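Local coordinates for tryptophan synthase alpha chain (Campylobacter jejuni, PDB 3THA), which probably cleaves indoleglycerol phosphate to indole and glyceraldehyde 3-phosphate, as the alpha subunit's share of the last step of tryptophan biosynthesis, at residues Val148-Lys158 against Ile186-Phe197. Numbering follows the deposited sequence.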
loop_
_atom_site.group_PDB
_atom_site.type_symbol
_atom_site.label_atom_id
_atom_site.label_comp_id
_atom_site.label_asym_id
_atom_site.label_seq_id
_atom_site.Cartn_x
_atom_site.Cartn_y
_atom_site.Cartn_z
ATOM N N VAL B 148 -6.589 -14.380 2.898
ATOM C CA VAL B 148 -7.155 -15.057 1.740
ATOM C C VAL B 148 -8.188 -14.147 1.086
ATOM O O VAL B 148 -8.713 -13.270 1.760
ATOM C CB VAL B 148 -7.744 -16.467 2.076
ATOM C CG1 VAL B 148 -6.954 -17.141 3.182
ATOM C CG2 VAL B 148 -9.206 -16.403 2.443
ATOM N N SER B 149 -8.451 -14.340 -0.212
ATOM C CA SER B 149 -9.498 -13.625 -0.926
ATOM C C SER B 149 -10.578 -14.556 -1.346
ATOM O O SER B 149 -10.467 -15.791 -1.230
ATOM C CB SER B 149 -8.943 -13.052 -2.204
ATOM O OG SER B 149 -7.708 -12.427 -1.936
ATOM N N VAL B 150 -11.620 -13.967 -1.900
ATOM C CA VAL B 150 -12.726 -14.713 -2.436
ATOM C C VAL B 150 -12.255 -15.551 -3.636
ATOM O O VAL B 150 -12.854 -16.580 -3.968
ATOM C CB VAL B 150 -13.907 -13.742 -2.771
ATOM C CG1 VAL B 150 -14.876 -14.338 -3.776
ATOM C CG2 VAL B 150 -14.654 -13.365 -1.509
ATOM N N THR B 151 -11.153 -15.132 -4.254
ATOM C CA THR B 151 -10.682 -15.758 -5.495
ATOM C C THR B 151 -9.518 -16.719 -5.303
ATOM O O THR B 151 -9.122 -17.376 -6.253
ATOM C CB THR B 151 -10.121 -14.694 -6.447
ATOM O OG1 THR B 151 -9.170 -13.914 -5.720
ATOM C CG2 THR B 151 -11.218 -13.792 -7.000
ATOM N N THR B 152 -8.926 -16.743 -4.117
ATOM C CA THR B 152 -7.801 -17.620 -3.853
ATOM C C THR B 152 -8.292 -19.019 -4.066
ATOM O O THR B 152 -9.328 -19.358 -3.522
ATOM C CB THR B 152 -7.281 -17.510 -2.418
ATOM O OG1 THR B 152 -6.885 -16.164 -2.162
ATOM C CG2 THR B 152 -6.071 -18.399 -2.227
ATOM N N PRO B 153 -7.584 -19.811 -4.906
ATOM C CA PRO B 153 -7.942 -21.195 -5.232
ATOM C C PRO B 153 -8.235 -22.060 -4.023
ATOM O O PRO B 153 -7.569 -21.936 -2.993
ATOM C CB PRO B 153 -6.694 -21.718 -5.951
ATOM C CG PRO B 153 -6.169 -20.515 -6.677
ATOM C CD PRO B 153 -6.459 -19.333 -5.734
ATOM N N LYS B 154 -9.225 -22.939 -4.152
ATOM C CA LYS B 154 -9.610 -23.826 -3.042
ATOM C C LYS B 154 -8.383 -24.509 -2.450
ATOM O O LYS B 154 -8.155 -24.397 -1.253
ATOM C CB LYS B 154 -10.671 -24.865 -3.444
ATOM C CG LYS B 154 -11.317 -25.533 -2.224
ATOM C CD LYS B 154 -11.888 -26.899 -2.521
ATOM C CE LYS B 154 -13.274 -26.807 -3.168
ATOM N NZ LYS B 154 -13.501 -28.004 -4.016
ATOM N N GLU B 155 -7.567 -25.146 -3.297
ATOM C CA GLU B 155 -6.365 -25.846 -2.836
ATOM C C GLU B 155 -5.318 -24.909 -2.200
ATOM O O GLU B 155 -4.582 -25.300 -1.296
ATOM C CB GLU B 155 -5.764 -26.671 -3.971
ATOM C CG GLU B 155 -5.002 -25.868 -5.047
ATOM C CD GLU B 155 -5.899 -25.289 -6.155
ATOM O OE1 GLU B 155 -7.165 -25.463 -6.085
ATOM O OE2 GLU B 155 -5.320 -24.660 -7.095
ATOM N N ARG B 156 -5.247 -23.671 -2.657
ATOM C CA ARG B 156 -4.312 -22.730 -2.070
ATOM C C ARG B 156 -4.825 -22.308 -0.670
ATOM O O ARG B 156 -4.051 -22.037 0.244
ATOM C CB ARG B 156 -4.090 -21.545 -3.042
ATOM C CG ARG B 156 -3.274 -20.367 -2.474
ATOM C CD ARG B 156 -1.771 -20.537 -2.660
ATOM N NE ARG B 156 -1.023 -19.378 -2.166
ATOM C CZ ARG B 156 0.223 -19.422 -1.674
ATOM N NH1 ARG B 156 0.894 -20.584 -1.599
ATOM N NH2 ARG B 156 0.806 -18.294 -1.252
ATOM N N VAL B 157 -6.141 -22.322 -0.493
ATOM C CA VAL B 157 -6.738 -21.955 0.791
ATOM C C VAL B 157 -6.493 -23.066 1.822
ATOM O O VAL B 157 -6.079 -22.800 2.953
ATOM C CB VAL B 157 -8.277 -21.665 0.642
ATOM C CG1 VAL B 157 -8.965 -21.530 1.996
ATOM C CG2 VAL B 157 -8.516 -20.440 -0.231
ATOM N N LYS B 158 -6.776 -24.302 1.435
ATOM C CA LYS B 158 -6.502 -25.469 2.281
ATOM C C LYS B 158 -5.038 -25.416 2.770
ATOM O O LYS B 158 -4.761 -25.512 3.966
ATOM C CB LYS B 158 -6.840 -26.762 1.525
ATOM C CG LYS B 158 -6.395 -28.067 2.177
ATOM C CD LYS B 158 -7.250 -29.264 1.689
ATOM C CE LYS B 158 -6.657 -30.639 2.073
ATOM N NZ LYS B 158 -6.805 -31.022 3.529
ATOM N N ILE B 186 -21.424 -14.722 -2.196
ATOM C CA ILE B 186 -20.130 -15.266 -2.564
ATOM C C ILE B 186 -19.228 -15.437 -1.342
ATOM O O ILE B 186 -18.551 -16.475 -1.194
ATOM C CB ILE B 186 -19.431 -14.372 -3.574
ATOM C CG1 ILE B 186 -20.316 -14.220 -4.811
ATOM C CG2 ILE B 186 -18.070 -14.942 -3.917
ATOM C CD1 ILE B 186 -19.728 -13.388 -5.922
ATOM N N LEU B 187 -19.240 -14.424 -0.475
ATOM C CA LEU B 187 -18.409 -14.392 0.724
ATOM C C LEU B 187 -18.778 -15.493 1.695
ATOM O O LEU B 187 -17.903 -16.186 2.227
ATOM C CB LEU B 187 -18.523 -13.027 1.445
ATOM C CG LEU B 187 -17.592 -11.916 0.965
ATOM C CD1 LEU B 187 -18.266 -10.571 1.169
ATOM C CD2 LEU B 187 -16.244 -11.969 1.683
ATOM N N GLN B 188 -20.070 -15.638 1.946
ATOM C CA GLN B 188 -20.548 -16.743 2.747
ATOM C C GLN B 188 -20.136 -18.102 2.173
ATOM O O GLN B 188 -19.944 -19.064 2.941
ATOM C CB GLN B 188 -22.058 -16.656 2.920
ATOM C CG GLN B 188 -22.490 -15.799 4.107
ATOM C CD GLN B 188 -23.996 -15.657 4.211
ATOM O OE1 GLN B 188 -24.689 -15.429 3.216
ATOM N NE2 GLN B 188 -24.509 -15.783 5.418
ATOM N N ASP B 189 -19.986 -18.177 0.841
ATOM C CA ASP B 189 -19.417 -19.380 0.209
ATOM C C ASP B 189 -17.975 -19.546 0.577
ATOM O O ASP B 189 -17.552 -20.642 0.937
ATOM C CB ASP B 189 -19.514 -19.350 -1.312
ATOM C CG ASP B 189 -20.723 -20.104 -1.836
ATOM O OD1 ASP B 189 -21.844 -19.867 -1.330
ATOM O OD2 ASP B 189 -20.539 -20.942 -2.750
ATOM N N LYS B 190 -17.207 -18.463 0.499
ATOM C CA LYS B 190 -15.784 -18.584 0.785
ATOM C C LYS B 190 -15.523 -18.934 2.263
ATOM O O LYS B 190 -14.636 -19.753 2.579
ATOM C CB LYS B 190 -15.010 -17.349 0.321
ATOM C CG LYS B 190 -13.514 -17.579 0.213
ATOM C CD LYS B 190 -13.267 -18.594 -0.920
ATOM C CE LYS B 190 -11.802 -18.750 -1.212
ATOM N NZ LYS B 190 -11.605 -19.603 -2.380
ATOM N N VAL B 191 -16.316 -18.348 3.153
ATOM C CA VAL B 191 -16.289 -18.662 4.585
ATOM C C VAL B 191 -16.540 -20.145 4.883
ATOM O O VAL B 191 -15.717 -20.789 5.546
ATOM C CB VAL B 191 -17.293 -17.754 5.361
ATOM C CG1 VAL B 191 -17.659 -18.348 6.702
ATOM C CG2 VAL B 191 -16.723 -16.332 5.496
ATOM N N LYS B 192 -17.650 -20.681 4.374
ATOM C CA LYS B 192 -17.932 -22.106 4.427
ATOM C C LYS B 192 -16.713 -22.945 3.996
ATOM O O LYS B 192 -16.320 -23.908 4.670
ATOM C CB LYS B 192 -19.129 -22.412 3.522
ATOM C CG LYS B 192 -19.784 -23.809 3.768
ATOM C CD LYS B 192 -21.003 -24.072 2.923
ATOM C CE LYS B 192 -21.977 -24.942 3.719
ATOM N NZ LYS B 192 -22.868 -25.823 2.896
ATOM N N GLU B 193 -16.101 -22.565 2.878
ATOM C CA GLU B 193 -14.968 -23.276 2.325
ATOM C C GLU B 193 -13.799 -23.272 3.315
ATOM O O GLU B 193 -13.210 -24.319 3.593
ATOM C CB GLU B 193 -14.577 -22.647 0.976
ATOM C CG GLU B 193 -13.329 -23.227 0.342
ATOM C CD GLU B 193 -13.007 -22.630 -1.006
ATOM O OE1 GLU B 193 -11.941 -22.016 -1.138
ATOM O OE2 GLU B 193 -13.794 -22.792 -1.951
ATOM N N ILE B 194 -13.471 -22.099 3.852
ATOM C CA ILE B 194 -12.399 -21.982 4.813
ATOM C C ILE B 194 -12.750 -22.814 6.030
ATOM O O ILE B 194 -11.908 -23.576 6.527
ATOM C CB ILE B 194 -12.187 -20.543 5.251
ATOM C CG1 ILE B 194 -11.967 -19.660 4.031
ATOM C CG2 ILE B 194 -10.998 -20.446 6.204
ATOM C CD1 ILE B 194 -12.152 -18.190 4.272
ATOM N N ARG B 195 -13.992 -22.689 6.499
ATOM C CA ARG B 195 -14.429 -23.468 7.650
ATOM C C ARG B 195 -14.099 -24.940 7.493
ATOM O O ARG B 195 -13.653 -25.565 8.453
ATOM C CB ARG B 195 -15.915 -23.272 7.961
ATOM C CG ARG B 195 -16.119 -22.429 9.194
ATOM C CD ARG B 195 -17.389 -21.597 9.149
ATOM N NE ARG B 195 -17.254 -20.437 10.038
ATOM C CZ ARG B 195 -18.122 -19.432 10.147
ATOM N NH1 ARG B 195 -19.244 -19.407 9.419
ATOM N NH2 ARG B 195 -17.857 -18.441 10.999
ATOM N N SER B 196 -14.271 -25.502 6.299
ATOM C CA SER B 196 -14.018 -26.924 6.150
ATOM C C SER B 196 -12.527 -27.331 6.184
ATOM O O SER B 196 -12.215 -28.501 5.978
ATOM C CB SER B 196 -14.683 -27.459 4.883
ATOM O OG SER B 196 -13.800 -27.365 3.775
ATOM N N PHE B 197 -11.634 -26.373 6.448
ATOM C CA PHE B 197 -10.177 -26.594 6.503
ATOM C C PHE B 197 -9.549 -26.165 7.842
ATOM O O PHE B 197 -8.480 -26.672 8.249
ATOM C CB PHE B 197 -9.482 -25.821 5.380
ATOM C CG PHE B 197 -9.849 -26.289 3.986
ATOM C CD1 PHE B 197 -10.042 -27.650 3.711
ATOM C CD2 PHE B 197 -9.962 -25.374 2.944
ATOM C CE1 PHE B 197 -10.395 -28.101 2.428
ATOM C CE2 PHE B 197 -10.296 -25.811 1.649
ATOM C CZ PHE B 197 -10.516 -27.196 1.390
#
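Lys190 reaches from its helix into the turn after strand 143-148, where NZ donates a hydrogen bond to Thr152 O (2.6 Å), arriving almost head-on to the carbonyl (C=O...N angle 169°). Lys190 NZ also forms a salt bridge with Glu193 OE1 (2.7 Å) one helical turn on, met from above the carboxylate plane; two oxygens thus hold the ammonium of the buried Lys190, which probably steadies its charge. A bend at chi2 (66°) in the otherwise extended Lys190 chain brings CE against Ser149 O and beside Val157 CG2. The Glu193 side chain crosses that of Lys154 at a slant, its CD 3.6 Å from Lys154 CG. At the far end Phe197 lays one ring face on Lys158, whose CB sits over the centre, 3.5 Å from the Phe197 centroid, a CH-pi contact; Val157 CG1 meets the ring edge. Ser196 OG lies above the opposite face, near the rim, and hydrogen-bonds to Glu193 O. Apolar contacts flank the lysine: Val150 sets CG1 on Ile186 and CG2 on Leu187, while Val148 CG2 meets Ile194 CD1 tip to tip. Within the turn, Ser149 N donates a nearly straight hydrogen bond to Thr152 OG1. Helix segments 154-158 and 186-195 cross at -48°; their parent helices, 154-161 and 180-195, are neighbours outside the TIM barrel, where Val148 and Leu187 also pack on Leu170 of strand 168-171, and Ile194 on Ile202 of strand 202-205.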